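Local coordinates for bifunctional GH43-CE protein (Bacteroides eggerthii, PDB 6MLY) that probably degrades complex arabinoxylans, joining a family 43 glycoside hydrolase module, likely a beta-xylosidase, to a carbohydrate esterase module, at residues P311-D317 / P329-Q333; G350-T356 / G500-D506; M390-A396 / Q407-V412. All blocks are in the same frame, centred on the assembly; numbering follows the deposited sequence.

All three contacts belong to the concanavalin A-like beta-sandwich or the loops leading into it. Interaction 1 joins two irregular segments and relies on one valine and a single Trp-Asp hydrogen bond. Interactions 2 and 3 are antiparallel strand pairs in the two different sheets, their centres about 12 Å apart, and they touch where Lys391 CE lies 3.4 Å from Gly501 N. Interaction 3 is a buried contact and puts a lysine over a phenylalanine; interactions 1 and 2 are partly buried, and 2 adds a salt bridge and an arginine-tyrosine stack. Strand 502-511 connects interactions 1 and 2: Phe505 pairs in interaction 2, while Phe508 hydrogen-bonds to Asp317 through the backbone and packs against Trp332.

Interaction 1 (P311-D317 / P329-Q333); sequences PGIVASD and PLVWQ
A type I beta turn, Pro329 to Trp332, packs against a loop that curls and then extends, at the junction of the family 43 catalytic module with the concanavalin A-like sandwich. The turn is closed by Trp332 N donating to Pro329 O at 2.9 Å, and no backbone hydrogen bond joins the two segments.

Pro311 follows a cis peptide bond, which helps to bend the chain. Gly312 (-72/-50) and Ile313 (-108/-32) continue the curl, so that the carbonyl oxygens of Pro311, Gly312 and Ile313 lie round Val331 CG1, at 3.8, 4.1 and 3.7 Å. The CA-CB bond of Ile313 points away, and its side chain packs on Trp66 of strand 66-71 in the catalytic module. From Val314 onward the backbone is extended (-138/137, then -143/153 at Ala315). Val314 and Val331 are the closest pair of CA atoms, 5.3 Å apart, yet the CA-CB bond of Val314 points away from the turn. Val331 (chi1 m) fills the hollow of the curl; Ala315 is small enough to let it close in, with Ala315 N 3.7 Å and Ala315 CB 4.0 Å from Val331 CG1. Ser316 turns away.

Asp317 (chi1 t) points back toward the turn. Its OD1 forms a salt bridge with Arg321, while Asp317 OD2 lies 3.3 Å from Pro329 CD. Trp332 (chi1 m, chi2 114°) sets its indole edge toward this carboxylate, its ring also packing edge-to-face with Phe508, and Trp332 NE1 donates to Asp317 OD2 at 3.0 Å.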
loop_
_atom_site.group_PDB
_atom_site.type_symbol
_atom_site.label_atom_id
_atom_site.label_comp_id
_atom_site.label_asym_id
_atom_site.label_seq_id
_atom_site.Cartn_x
_atom_site.Cartn_y
_atom_site.Cartn_z
ATOM N N PRO A 311 -2.165 -0.516 22.552
ATOM C CA PRO A 311 -1.064 0.362 22.176
ATOM C C PRO A 311 0.354 -0.196 22.419
ATOM O O PRO A 311 1.290 0.580 22.606
ATOM C CB PRO A 311 -1.333 1.583 23.071
ATOM C CG PRO A 311 -1.803 0.980 24.373
ATOM C CD PRO A 311 -2.465 -0.326 23.980
ATOM N N GLY A 312 0.512 -1.526 22.358
ATOM C CA GLY A 312 1.746 -2.217 22.786
ATOM C C GLY A 312 2.917 -2.004 21.833
ATOM O O GLY A 312 4.022 -1.655 22.265
ATOM N N ILE A 313 2.662 -2.220 20.535
ATOM C CA ILE A 313 3.684 -2.200 19.472
ATOM C C ILE A 313 3.534 -0.935 18.611
ATOM O O ILE A 313 4.520 -0.437 18.059
ATOM C CB ILE A 313 3.584 -3.470 18.604
ATOM C CG1 ILE A 313 3.345 -4.735 19.435
ATOM C CG2 ILE A 313 4.803 -3.602 17.702
ATOM C CD1 ILE A 313 4.496 -5.124 20.318
ATOM N N VAL A 314 2.289 -0.468 18.454
ATOM C CA VAL A 314 1.945 0.791 17.752
ATOM C C VAL A 314 0.863 1.505 18.565
ATOM O O VAL A 314 -0.071 0.866 19.036
ATOM C CB VAL A 314 1.463 0.541 16.310
ATOM C CG1 VAL A 314 2.576 0.026 15.415
ATOM C CG2 VAL A 314 0.269 -0.399 16.261
ATOM N N ALA A 315 1.004 2.823 18.728
ATOM C CA ALA A 315 0.023 3.621 19.455
ATOM C C ALA A 315 -0.147 4.991 18.786
ATOM O O ALA A 315 0.774 5.481 18.126
ATOM C CB ALA A 315 0.448 3.755 20.893
ATOM N N SER A 316 -1.339 5.584 18.952
ATOM C CA SER A 316 -1.615 6.976 18.568
ATOM C C SER A 316 -0.839 7.909 19.502
ATOM O O SER A 316 -0.491 7.503 20.614
ATOM C CB SER A 316 -3.096 7.281 18.622
ATOM O OG SER A 316 -3.829 6.428 17.755
ATOM N N ASP A 317 -0.577 9.142 19.047
ATOM C CA ASP A 317 0.114 10.152 19.849
ATOM C C ASP A 317 -0.512 11.523 19.591
ATOM O O ASP A 317 -0.473 12.021 18.473
ATOM C CB ASP A 317 1.616 10.193 19.545
ATOM C CG ASP A 317 2.485 10.689 20.695
ATOM O OD1 ASP A 317 1.929 11.236 21.674
ATOM O OD2 ASP A 317 3.716 10.516 20.610
ATOM N N PRO A 329 6.978 8.162 22.966
ATOM C CA PRO A 329 6.625 6.779 23.288
ATOM C C PRO A 329 7.524 5.756 22.579
ATOM O O PRO A 329 8.004 5.999 21.471
ATOM C CB PRO A 329 5.175 6.681 22.782
ATOM C CG PRO A 329 4.613 8.073 22.980
ATOM C CD PRO A 329 5.788 9.007 22.756
ATOM N N LEU A 330 7.723 4.602 23.213
ATOM C CA LEU A 330 8.680 3.610 22.721
ATOM C C LEU A 330 8.283 3.143 21.313
ATOM O O LEU A 330 9.145 2.755 20.520
ATOM C CB LEU A 330 8.742 2.442 23.712
ATOM C CG LEU A 330 9.287 2.797 25.095
ATOM C CD1 LEU A 330 8.800 1.805 26.137
ATOM C CD2 LEU A 330 10.808 2.869 25.082
ATOM N N VAL A 331 6.979 3.206 21.010
ATOM C CA VAL A 331 6.431 2.795 19.704
ATOM C C VAL A 331 7.143 3.545 18.568
ATOM O O VAL A 331 7.174 3.049 17.432
ATOM C CB VAL A 331 4.905 3.001 19.624
ATOM C CG1 VAL A 331 4.151 2.145 20.632
ATOM C CG2 VAL A 331 4.523 4.465 19.771
ATOM N N TRP A 332 7.702 4.725 18.882
ATOM C CA TRP A 332 8.413 5.573 17.923
ATOM C C TRP A 332 9.874 5.134 17.785
ATOM O O TRP A 332 10.549 4.867 18.787
ATOM C CB TRP A 332 8.339 7.045 18.339
ATOM C CG TRP A 332 6.983 7.673 18.210
ATOM C CD1 TRP A 332 6.191 8.122 19.225
ATOM C CD2 TRP A 332 6.271 7.955 16.994
ATOM N NE1 TRP A 332 5.036 8.659 18.729
ATOM C CE2 TRP A 332 5.057 8.572 17.363
ATOM C CE3 TRP A 332 6.532 7.745 15.635
ATOM C CZ2 TRP A 332 4.112 8.980 16.422
ATOM C CZ3 TRP A 332 5.600 8.153 14.702
ATOM C CH2 TRP A 332 4.405 8.757 15.095
ATOM N N GLN A 333 10.339 5.073 16.529
ATOM C CA GLN A 333 11.753 4.932 16.170
ATOM C C GLN A 333 12.009 5.775 14.909
ATOM O O GLN A 333 11.236 5.713 13.955
ATOM C CB GLN A 333 12.142 3.467 15.912
ATOM C CG GLN A 333 11.529 2.445 16.869
ATOM C CD GLN A 333 12.018 1.036 16.611
ATOM O OE1 GLN A 333 13.013 0.827 15.925
ATOM N NE2 GLN A 333 11.327 0.050 17.167
#

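Interaction 2 (G350-T356 / G500-D506); sequences GYLRLTT and GGYADFD
This is an antiparallel strand pairing near the edge of a seven-stranded sheet, strand 352-355 lying between 343-344 and 502-511. The axes of the paired segments approach to 4.7 Å at 160°. Leu352-Phe505 and Leu354-Ala503 are hydrogen-bonded pairs: Leu352 N to Phe505 O is 2.8 Å, Phe505 N to Leu352 O 2.7 Å, Ala503 N to Leu354 O 3.1 Å, and Leu354 N to Ala503 O a weak 3.4 Å. Thr356 N to Gly501 O (3.0 Å) continues the pairing.

As befits a concanavalin A-like beta-sandwich, the face bearing Leu352, Leu354, Ala503 and Phe505 is apolar and meets Leu491 of the other sheet; Leu354 CD1 lies 3.6 Å from Phe505 CE2.

The opposite face is polar. Arg353, bent at chi3 (m), gives Asp504 OD1 a 2.7 Å salt bridge from NE and lays its guanidinium on Tyr502 (chi1 p), centres 4.1 Å apart. Asp504 OD2 pairs with Arg348. Tyr351 (chi1 m) flanks Asp506, Tyr351 CE2 lying 3.6 Å from Asp506 CB with Asp506 OD1 over one ring face.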
loop_
_atom_site.group_PDB
_atom_site.type_symbol
_atom_site.label_atom_id
_atom_site.label_comp_id
_atom_site.label_asym_id
_atom_site.label_seq_id
_atom_site.Cartn_x
_atom_site.Cartn_y
_atom_site.Cartn_z
ATOM N N GLY A 350 1.285 20.630 22.254
ATOM C CA GLY A 350 0.282 19.751 21.652
ATOM C C GLY A 350 0.665 19.301 20.247
ATOM O O GLY A 350 -0.036 18.471 19.643
ATOM N N TYR A 351 1.782 19.837 19.734
ATOM C CA TYR A 351 2.246 19.603 18.369
ATOM C C TYR A 351 3.703 19.113 18.375
ATOM O O TYR A 351 4.531 19.555 19.190
ATOM C CB TYR A 351 2.124 20.886 17.541
ATOM C CG TYR A 351 0.717 21.388 17.309
ATOM C CD1 TYR A 351 -0.002 22.014 18.315
ATOM C CD2 TYR A 351 0.106 21.261 16.071
ATOM C CE1 TYR A 351 -1.290 22.481 18.108
ATOM C CE2 TYR A 351 -1.181 21.720 15.847
ATOM C CZ TYR A 351 -1.884 22.336 16.868
ATOM O OH TYR A 351 -3.152 22.802 16.648
ATOM N N LEU A 352 4.000 18.181 17.460
ATOM C CA LEU A 352 5.363 17.804 17.071
ATOM C C LEU A 352 5.796 18.711 15.915
ATOM O O LEU A 352 5.058 18.839 14.931
ATOM C CB LEU A 352 5.372 16.334 16.640
ATOM C CG LEU A 352 6.568 15.897 15.794
ATOM C CD1 LEU A 352 7.836 15.852 16.630
ATOM C CD2 LEU A 352 6.312 14.545 15.153
ATOM N N ARG A 353 6.975 19.332 16.037
ATOM C CA ARG A 353 7.467 20.264 15.021
ATOM C C ARG A 353 8.803 19.761 14.464
ATOM O O ARG A 353 9.844 19.929 15.099
ATOM C CB ARG A 353 7.618 21.679 15.592
ATOM C CG ARG A 353 8.179 22.693 14.602
ATOM C CD ARG A 353 8.183 24.115 15.132
ATOM N NE ARG A 353 6.842 24.679 15.159
ATOM C CZ ARG A 353 6.560 25.960 15.367
ATOM N NH1 ARG A 353 7.528 26.829 15.601
ATOM N NH2 ARG A 353 5.305 26.369 15.346
ATOM N N LEU A 354 8.746 19.175 13.262
ATOM C CA LEU A 354 9.929 18.795 12.494
ATOM C C LEU A 354 10.389 20.011 11.679
ATOM O O LEU A 354 9.604 20.575 10.931
ATOM C CB LEU A 354 9.585 17.613 11.581
ATOM C CG LEU A 354 8.876 16.437 12.251
ATOM C CD1 LEU A 354 8.524 15.364 11.236
ATOM C CD2 LEU A 354 9.726 15.854 13.368
ATOM N N THR A 355 11.652 20.412 11.860
ATOM C CA THR A 355 12.274 21.518 11.133
ATOM C C THR A 355 13.374 20.955 10.225
ATOM O O THR A 355 13.972 19.923 10.520
ATOM C CB THR A 355 12.814 22.580 12.102
ATOM O OG1 THR A 355 11.723 23.049 12.897
ATOM C CG2 THR A 355 13.465 23.763 11.417
ATOM N N THR A 356 13.628 21.658 9.119
ATOM C CA THR A 356 14.600 21.270 8.100
ATOM C C THR A 356 16.015 21.685 8.534
ATOM O O THR A 356 16.185 22.649 9.283
ATOM C CB THR A 356 14.212 21.899 6.756
ATOM O OG1 THR A 356 13.005 21.282 6.301
ATOM C CG2 THR A 356 15.291 21.766 5.705
ATOM N N GLY A 500 15.280 25.656 6.934
ATOM C CA GLY A 500 14.772 26.462 8.050
ATOM C C GLY A 500 13.277 26.285 8.273
ATOM O O GLY A 500 12.801 26.409 9.401
ATOM N N GLY A 501 12.535 26.014 7.192
ATOM C CA GLY A 501 11.094 25.788 7.244
ATOM C C GLY A 501 10.736 24.596 8.116
ATOM O O GLY A 501 11.542 23.681 8.287
ATOM N N TYR A 502 9.509 24.616 8.651
ATOM C CA TYR A 502 9.013 23.606 9.584
ATOM C C TYR A 502 7.594 23.177 9.193
ATOM O O TYR A 502 6.980 23.770 8.313
ATOM C CB TYR A 502 9.058 24.145 11.017
ATOM C CG TYR A 502 8.293 25.426 11.235
ATOM C CD1 TYR A 502 6.992 25.410 11.714
ATOM C CD2 TYR A 502 8.872 26.660 10.976
ATOM C CE1 TYR A 502 6.284 26.584 11.920
ATOM C CE2 TYR A 502 8.178 27.843 11.178
ATOM C CZ TYR A 502 6.878 27.805 11.651
ATOM O OH TYR A 502 6.185 28.961 11.855
ATOM N N ALA A 503 7.109 22.125 9.860
ATOM C CA ALA A 503 5.778 21.562 9.675
ATOM C C ALA A 503 5.300 20.977 11.006
ATOM O O ALA A 503 5.917 20.055 11.531
ATOM C CB ALA A 503 5.811 20.503 8.602
ATOM N N ASP A 504 4.214 21.522 11.555
ATOM C CA ASP A 504 3.679 21.040 12.819
ATOM C C ASP A 504 2.822 19.801 12.542
ATOM O O ASP A 504 2.229 19.697 11.482
ATOM C CB ASP A 504 2.876 22.123 13.543
ATOM C CG ASP A 504 3.624 23.435 13.715
ATOM O OD1 ASP A 504 4.876 23.400 13.733
ATOM O OD2 ASP A 504 2.946 24.485 13.815
ATOM N N PHE A 505 2.803 18.866 13.498
ATOM C CA PHE A 505 1.883 17.727 13.508
ATOM C C PHE A 505 1.119 17.728 14.836
ATOM O O PHE A 505 1.743 17.644 15.900
ATOM C CB PHE A 505 2.632 16.401 13.370
ATOM C CG PHE A 505 3.359 16.195 12.065
ATOM C CD1 PHE A 505 2.865 15.326 11.106
ATOM C CD2 PHE A 505 4.555 16.847 11.807
ATOM C CE1 PHE A 505 3.548 15.115 9.918
ATOM C CE2 PHE A 505 5.230 16.643 10.613
ATOM C CZ PHE A 505 4.725 15.778 9.670
ATOM N N ASP A 506 -0.216 17.833 14.769
ATOM C CA ASP A 506 -1.050 17.871 15.977
ATOM C C ASP A 506 -1.068 16.482 16.628
ATOM O O ASP A 506 -0.960 16.371 17.853
ATOM C CB ASP A 506 -2.474 18.361 15.688
ATOM C CG ASP A 506 -3.307 18.615 16.938
ATOM O OD1 ASP A 506 -2.709 18.824 18.021
ATOM O OD2 ASP A 506 -4.548 18.596 16.826
#

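Interaction 3 (M390-A396 / Q407-V412); sequences MKEGDFA and QVGVKV
Backbone bonds set the register. Phe395 and Lys411 form an antiparallel non-hydrogen-bonded pair, CA to CA 4.4 Å, and Ala396 with Val410 is the neighbouring hydrogen-bonded pair, Val410 N to Ala396 O at 3.2 Å. Beyond them the pairing loosens: Val412 N to Asp394 O (3.3 Å) and Gly393 N to Val412 O (3.0 Å) are weak. Here the chain makes a type II turn, Lys391 to Asp394, closed by Asp394 N to Lys391 O at 3.0 Å; Gly393 takes the third position at 101/-3, where a CB would jam against the preceding carbonyl.

The paired strands are the arms of the beta hairpin 395-401/406-411, inside one sheet of the concanavalin A-like sandwich.

Apolar contacts lie on the side of Val410 and Ala396. Val410 (chi1 t) reaches Val442 and Phe444 of the opposing sheet, within the sandwich. The long, flexible Met390 folds over it, Met390 CE 3.7 Å from Val410 CB, while Met390 CB is 4.0 Å from Val412 CG2. A close sulfur-oxygen approach accompanies them, Met390 SD lying 3.1 Å from Val410 O.

Aromatic contacts occupy the other face. Phe395 (chi1 t, chi2 22°) lies along the partner strand beside Gly409, where a side chain would clash with Ala396 O and crowd the ring. Lys411 bends at chi3 (m) to place CE over the ring face, 4.2 Å from the Phe395 centroid, a CH-pi contact; its NZ, also 4.2 Å from that centroid, makes an off-centre cation-pi interaction. Phe492 meets the ring edge-to-face, and Gln407 OE1 approaches its rim, 3.1 Å from Phe395 CE2.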
loop_
_atom_site.group_PDB
_atom_site.type_symbol
_atom_site.label_atom_id
_atom_site.label_comp_id
_atom_site.label_asym_id
_atom_site.label_seq_id
_atom_site.Cartn_x
_atom_site.Cartn_y
_atom_site.Cartn_z
ATOM N N MET A 390 6.265 25.967 6.328
ATOM C CA MET A 390 6.948 25.422 5.154
ATOM C C MET A 390 7.492 26.543 4.258
ATOM O O MET A 390 6.944 27.650 4.215
ATOM C CB MET A 390 5.999 24.551 4.327
ATOM C CG MET A 390 5.546 23.307 5.051
ATOM S SD MET A 390 5.029 22.034 3.891
ATOM C CE MET A 390 3.903 21.109 4.933
ATOM N N LYS A 391 8.564 26.209 3.526
ATOM C CA LYS A 391 9.272 27.126 2.637
ATOM C C LYS A 391 9.327 26.542 1.215
ATOM O O LYS A 391 8.976 25.374 0.995
ATOM C CB LYS A 391 10.670 27.403 3.197
ATOM C CG LYS A 391 10.679 28.263 4.454
ATOM C CD LYS A 391 12.060 28.693 4.910
ATOM C CE LYS A 391 12.056 29.276 6.310
ATOM N NZ LYS A 391 13.422 29.407 6.870
ATOM N N GLU A 392 9.758 27.383 0.264
ATOM C CA GLU A 392 9.902 27.037 -1.152
ATOM C C GLU A 392 10.704 25.737 -1.293
ATOM O O GLU A 392 11.907 25.709 -1.020
ATOM C CB GLU A 392 10.605 28.176 -1.896
ATOM C CG GLU A 392 10.717 27.966 -3.400
ATOM C CD GLU A 392 9.422 28.119 -4.184
ATOM O OE1 GLU A 392 8.417 28.552 -3.586
ATOM O OE2 GLU A 392 9.422 27.810 -5.397
ATOM N N GLY A 393 10.016 24.665 -1.707
ATOM C CA GLY A 393 10.648 23.399 -2.086
ATOM C C GLY A 393 10.581 22.331 -1.003
ATOM O O GLY A 393 11.029 21.203 -1.231
ATOM N N ASP A 394 10.033 22.670 0.173
ATOM C CA ASP A 394 9.900 21.707 1.276
ATOM C C ASP A 394 8.739 20.754 0.962
ATOM O O ASP A 394 7.851 21.076 0.169
ATOM C CB ASP A 394 9.715 22.403 2.632
ATOM C CG ASP A 394 10.930 23.233 3.095
ATOM O OD1 ASP A 394 11.881 23.352 2.292
ATOM O OD2 ASP A 394 10.917 23.747 4.264
ATOM N N PHE A 395 8.768 19.579 1.598
ATOM C CA PHE A 395 7.813 18.509 1.336
ATOM C C PHE A 395 7.600 17.710 2.626
ATOM O O PHE A 395 8.509 17.032 3.073
ATOM C CB PHE A 395 8.330 17.646 0.181
ATOM C CG PHE A 395 7.396 16.573 -0.319
ATOM C CD1 PHE A 395 6.025 16.645 -0.108
ATOM C CD2 PHE A 395 7.893 15.503 -1.045
ATOM C CE1 PHE A 395 5.181 15.653 -0.585
ATOM C CE2 PHE A 395 7.049 14.513 -1.521
ATOM C CZ PHE A 395 5.693 14.589 -1.293
ATOM N N ALA A 396 6.398 17.811 3.208
ATOM C CA ALA A 396 6.102 17.255 4.530
ATOM C C ALA A 396 4.730 16.580 4.528
ATOM O O ALA A 396 3.734 17.225 4.236
ATOM C CB ALA A 396 6.150 18.351 5.563
ATOM N N GLN A 407 4.358 8.402 -0.787
ATOM C CA GLN A 407 4.210 9.651 -0.033
ATOM C C GLN A 407 2.807 10.225 -0.240
ATOM O O GLN A 407 2.097 9.825 -1.151
ATOM C CB GLN A 407 5.256 10.675 -0.478
ATOM C CG GLN A 407 6.682 10.259 -0.151
ATOM C CD GLN A 407 7.713 11.204 -0.721
ATOM O OE1 GLN A 407 7.748 11.470 -1.924
ATOM N NE2 GLN A 407 8.581 11.700 0.149
ATOM N N VAL A 408 2.434 11.147 0.649
ATOM C CA VAL A 408 1.302 12.051 0.479
ATOM C C VAL A 408 1.510 13.223 1.443
ATOM O O VAL A 408 1.609 13.006 2.656
ATOM C CB VAL A 408 -0.057 11.359 0.707
ATOM C CG1 VAL A 408 -0.238 10.879 2.140
ATOM C CG2 VAL A 408 -1.211 12.262 0.304
ATOM N N GLY A 409 1.600 14.446 0.900
ATOM C CA GLY A 409 1.985 15.620 1.688
ATOM C C GLY A 409 1.811 16.934 0.944
ATOM O O GLY A 409 1.419 16.964 -0.224
ATOM N N VAL A 410 2.121 18.026 1.651
ATOM C CA VAL A 410 2.025 19.385 1.142
ATOM C C VAL A 410 3.410 19.837 0.668
ATOM O O VAL A 410 4.271 20.165 1.473
ATOM C CB VAL A 410 1.457 20.335 2.214
ATOM C CG1 VAL A 410 1.606 21.801 1.823
ATOM C CG2 VAL A 410 0.004 20.008 2.524
ATOM N N LYS A 411 3.603 19.846 -0.652
ATOM C CA LYS A 411 4.796 20.394 -1.290
ATOM C C LYS A 411 4.523 21.863 -1.643
ATOM O O LYS A 411 3.374 22.239 -1.854
ATOM C CB LYS A 411 5.132 19.547 -2.521
ATOM C CG LYS A 411 6.472 19.830 -3.191
ATOM C CD LYS A 411 6.627 19.126 -4.534
ATOM C CE LYS A 411 6.799 17.622 -4.427
ATOM N NZ LYS A 411 8.226 17.238 -4.305
ATOM N N VAL A 412 5.578 22.682 -1.690
ATOM C CA VAL A 412 5.468 24.108 -2.008
ATOM C C VAL A 412 6.296 24.391 -3.266
ATOM O O VAL A 412 7.503 24.144 -3.288
ATOM C CB VAL A 412 5.913 24.991 -0.824
ATOM C CG1 VAL A 412 5.781 26.473 -1.142
ATOM C CG2 VAL A 412 5.150 24.653 0.447
#